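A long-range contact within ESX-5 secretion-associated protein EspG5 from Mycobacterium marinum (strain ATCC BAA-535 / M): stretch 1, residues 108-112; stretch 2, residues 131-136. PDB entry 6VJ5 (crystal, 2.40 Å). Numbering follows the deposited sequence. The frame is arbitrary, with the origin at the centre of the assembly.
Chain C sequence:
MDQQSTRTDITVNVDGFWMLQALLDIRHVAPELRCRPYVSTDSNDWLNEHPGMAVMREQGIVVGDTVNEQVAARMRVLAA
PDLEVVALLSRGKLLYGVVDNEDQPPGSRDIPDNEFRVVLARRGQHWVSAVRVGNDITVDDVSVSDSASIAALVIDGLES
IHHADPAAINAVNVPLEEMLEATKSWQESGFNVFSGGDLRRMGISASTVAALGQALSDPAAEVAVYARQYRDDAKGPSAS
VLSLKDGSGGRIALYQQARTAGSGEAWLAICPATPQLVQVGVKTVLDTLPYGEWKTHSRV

Stretch 1 (108-112) SRDIP
Stretch 2, residues 131-136: VRVGND

Arg-132 organizes this contact. It lies near the end of a strand that enters from earlier in the chain and runs to Val-133, just before a type II' turn from Val-133 to Asp-136 that is closed by paired backbone hydrogen bonds, Val-133 N to Asp-136 O (2.9 Å) and Asp-136 N to Val-133 O (3.0 Å). Gly-134 takes the turn's first corner at phi/psi 59/-122, a positive phi that favours glycine; Asn-135 follows at -114/23.

The other stretch is irregular. Arg-109 (-91/2) leads into extended Asp-110 (-65/157) and Ile-111 (-124/161), and the CA atoms of Asp-110 and Asn-135 lie 6.9 Å apart, those of Ile-111 and Gly-134 6.5 Å.

From a CB directed toward the other stretch, Arg-132 extends through chi1 to chi3 all t, with chi4 at -177°. This full reach lets Arg-132 NH2 donate a hydrogen bond of 2.7 Å to Arg-109 O, while Arg-132 NH1 makes a weak one of 2.9 Å to the same Arg-109 O; the carbonyl oxygen thus meets the edge of the guanidinium. The group is also held by the turn that follows it: Arg-132 NE donates to Gly-134 O at 2.9 Å, Arg-132 NH2 to Gly-134 O at 3.2 Å and, weakly, Arg-132 NH2 to Asn-135 OD1 at 2.9 Å. Arginine suits the site because its several donors can serve acceptors in both stretches.

Ile-111, buried, with its CA-to-CB bond directed toward the other stretch, uses chi1 p and chi2 t. Its CG1 covers one guanidinium face, and CD1 packs 3.7 Å from Arg-132 CG, so aliphatic carbon meets aliphatic carbon beside the polar cluster.

Asp-110 CB points away, but chi1 m brings the carboxylate nearer, with OD1 3.6 Å from Asn-135 OD1. Asp-110 N donates to Ser-108 OG (3.2 Å; Ser-108 chi1 t). Asn-135, also chi1 m, accepts at OD1 from a water 2.5 Å away, which in turn accepts from Ile-111 N at 3.1 Å, bridging the stretches.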

ATOM      1  N   SER C 108       5.331  -7.929  -7.588  1.00 54.71           N
ATOM      2  CA  SER C 108       6.716  -8.296  -7.338  1.00 53.84           C
ATOM      3  C   SER C 108       7.640  -7.148  -7.722  1.00 46.06           C
ATOM      4  O   SER C 108       7.458  -6.498  -8.750  1.00 48.35           O
ATOM      5  CB  SER C 108       7.078  -9.550  -8.135  1.00 55.23           C
ATOM      6  OG  SER C 108       8.413  -9.943  -7.875  1.00 47.34           O
ATOM      7  N   ARG C 109       8.629  -6.890  -6.880  1.00 52.86           N
ATOM      8  CA  ARG C 109       9.636  -5.889  -7.196  1.00 48.49           C
ATOM      9  C   ARG C 109      10.834  -6.493  -7.919  1.00 58.86           C
ATOM     10  O   ARG C 109      11.780  -5.766  -8.236  1.00 51.88           O
ATOM     11  CB  ARG C 109      10.080  -5.177  -5.916  1.00 53.06           C
ATOM     12  CG  ARG C 109       8.916  -4.613  -5.083  1.00 54.83           C
ATOM     13  CD  ARG C 109       8.359  -3.315  -5.664  1.00 52.76           C
ATOM     14  NE  ARG C 109       7.364  -3.522  -6.716  1.00 48.70           N
ATOM     15  CZ  ARG C 109       6.848  -2.541  -7.452  1.00 56.58           C
ATOM     16  NH1 ARG C 109       7.239  -1.288  -7.252  1.00 55.71           N
ATOM     17  NH2 ARG C 109       5.948  -2.806  -8.393  1.00 52.65           N
ATOM     18  N   ASP C 110      10.812  -7.797  -8.199  1.00 52.41           N
ATOM     19  CA  ASP C 110      11.898  -8.410  -8.945  1.00 58.41           C
ATOM     20  C   ASP C 110      11.948  -7.851 -10.364  1.00 54.31           C
ATOM     21  O   ASP C 110      10.954  -7.353 -10.905  1.00 55.32           O
ATOM     22  CB  ASP C 110      11.736  -9.929  -9.029  1.00 46.81           C
ATOM     23  CG  ASP C 110      11.928 -10.623  -7.700  1.00 49.63           C
ATOM     24  OD1 ASP C 110      12.632 -10.082  -6.817  1.00 63.52           O
ATOM     25  OD2 ASP C 110      11.376 -11.734  -7.554  1.00 55.52           O
ATOM     26  N   ILE C 111      13.122  -7.954 -10.969  1.00 51.23           N
ATOM     27  CA  ILE C 111      13.296  -7.680 -12.395  1.00 54.46           C
ATOM     28  C   ILE C 111      13.917  -8.914 -13.022  1.00 49.98           C
ATOM     29  O   ILE C 111      14.489  -9.769 -12.320  1.00 45.49           O
ATOM     30  CB  ILE C 111      14.152  -6.416 -12.638  1.00 54.86           C
ATOM     31  CG1 ILE C 111      15.518  -6.529 -11.964  1.00 44.32           C
ATOM     32  CG2 ILE C 111      13.431  -5.174 -12.138  1.00 50.97           C
ATOM     33  CD1 ILE C 111      16.431  -5.347 -12.253  1.00 48.61           C
ATOM     34  N   PRO C 112      13.823  -9.056 -14.346  1.00 56.36           N
ATOM     35  CA  PRO C 112      14.383 -10.250 -14.995  1.00 55.15           C
ATOM     36  C   PRO C 112      15.887 -10.343 -14.782  1.00 44.03           C
ATOM     37  O   PRO C 112      16.602  -9.340 -14.824  1.00 45.86           O
ATOM     38  CB  PRO C 112      14.031 -10.052 -16.475  1.00 54.53           C
ATOM     39  CG  PRO C 112      12.850  -9.113 -16.464  1.00 49.58           C
ATOM     40  CD  PRO C 112      13.106  -8.187 -15.299  1.00 51.08           C
ATOM     41  N   VAL C 131      21.438   2.733 -10.769  1.00 52.44           N
ATOM     42  CA  VAL C 131      21.563   1.549 -11.614  1.00 57.81           C
ATOM     43  C   VAL C 131      21.136   0.343 -10.798  1.00 49.11           C
ATOM     44  O   VAL C 131      21.706   0.083  -9.733  1.00 53.26           O
ATOM     45  CB  VAL C 131      23.000   1.358 -12.134  1.00 64.50           C
ATOM     46  CG1 VAL C 131      23.135   0.043 -12.898  1.00 53.33           C
ATOM     47  CG2 VAL C 131      23.411   2.547 -12.992  1.00 64.08           C
ATOM     48  N   ARG C 132      20.156  -0.401 -11.299  1.00 53.36           N
ATOM     49  CA  ARG C 132      19.668  -1.586 -10.611  1.00 58.09           C
ATOM     50  C   ARG C 132      20.046  -2.843 -11.383  1.00 49.65           C
ATOM     51  O   ARG C 132      19.820  -2.928 -12.596  1.00 46.62           O
ATOM     52  CB  ARG C 132      18.151  -1.549 -10.410  1.00 51.28           C
ATOM     53  CG  ARG C 132      17.647  -2.872  -9.861  1.00 51.17           C
ATOM     54  CD  ARG C 132      16.238  -2.831  -9.312  1.00 46.15           C
ATOM     55  NE  ARG C 132      15.876  -4.156  -8.809  1.00 47.28           N
ATOM     56  CZ  ARG C 132      14.687  -4.481  -8.319  1.00 50.72           C
ATOM     57  NH1 ARG C 132      13.721  -3.574  -8.249  1.00 55.45           N
ATOM     58  NH2 ARG C 132      14.463  -5.718  -7.896  1.00 46.09           N
ATOM     59  N   VAL C 133      20.619  -3.812 -10.668  1.00 53.56           N
ATOM     60  CA  VAL C 133      20.947  -5.131 -11.195  1.00 44.10           C
ATOM     61  C   VAL C 133      20.505  -6.156 -10.159  1.00 47.51           C
ATOM     62  O   VAL C 133      20.876  -6.052  -8.986  1.00 59.77           O
ATOM     63  CB  VAL C 133      22.451  -5.294 -11.486  1.00 56.53           C
ATOM     64  CG1 VAL C 133      22.743  -6.725 -11.933  1.00 45.17           C
ATOM     65  CG2 VAL C 133      22.908  -4.291 -12.528  1.00 53.79           C
ATOM     66  N   GLY C 134      19.734  -7.143 -10.581  1.00 49.45           N
ATOM     67  CA  GLY C 134      19.195  -8.081  -9.616  1.00 53.94           C
ATOM     68  C   GLY C 134      18.362  -7.318  -8.603  1.00 63.36           C
ATOM     69  O   GLY C 134      17.401  -6.617  -8.942  1.00 52.60           O
ATOM     70  N   ASN C 135      18.726  -7.427  -7.330  1.00 58.04           N
ATOM     71  CA  ASN C 135      18.017  -6.729  -6.267  1.00 65.64           C
ATOM     72  C   ASN C 135      18.889  -5.676  -5.603  1.00 58.43           C
ATOM     73  O   ASN C 135      18.613  -5.276  -4.468  1.00 57.00           O
ATOM     74  CB  ASN C 135      17.491  -7.754  -5.266  1.00 58.12           C
ATOM     75  CG  ASN C 135      16.337  -8.563  -5.842  1.00 57.73           C
ATOM     76  OD1 ASN C 135      15.572  -8.064  -6.672  1.00 65.09           O
ATOM     77  ND2 ASN C 135      16.219  -9.815  -5.422  1.00 61.72           N
ATOM     78  N   ASP C 136      19.907  -5.194  -6.308  1.00 52.95           N
ATOM     79  CA  ASP C 136      20.825  -4.189  -5.808  1.00 50.43           C
ATOM     80  C   ASP C 136      20.712  -2.931  -6.649  1.00 57.09           C
ATOM     81  O   ASP C 136      20.560  -2.997  -7.872  1.00 56.45           O
ATOM     82  CB  ASP C 136      22.255  -4.724  -5.827  1.00 56.32           C
ATOM     83  CG  ASP C 136      22.456  -5.850  -4.840  1.00 64.93           C
ATOM     84  OD1 ASP C 136      22.206  -5.626  -3.637  1.00 68.13           O
ATOM     85  OD2 ASP C 136      22.828  -6.964  -5.266  1.00 68.86           O
TER
HETATM   86  O   HOH W   1      15.167  -8.985  -8.946  1.00 48.76           O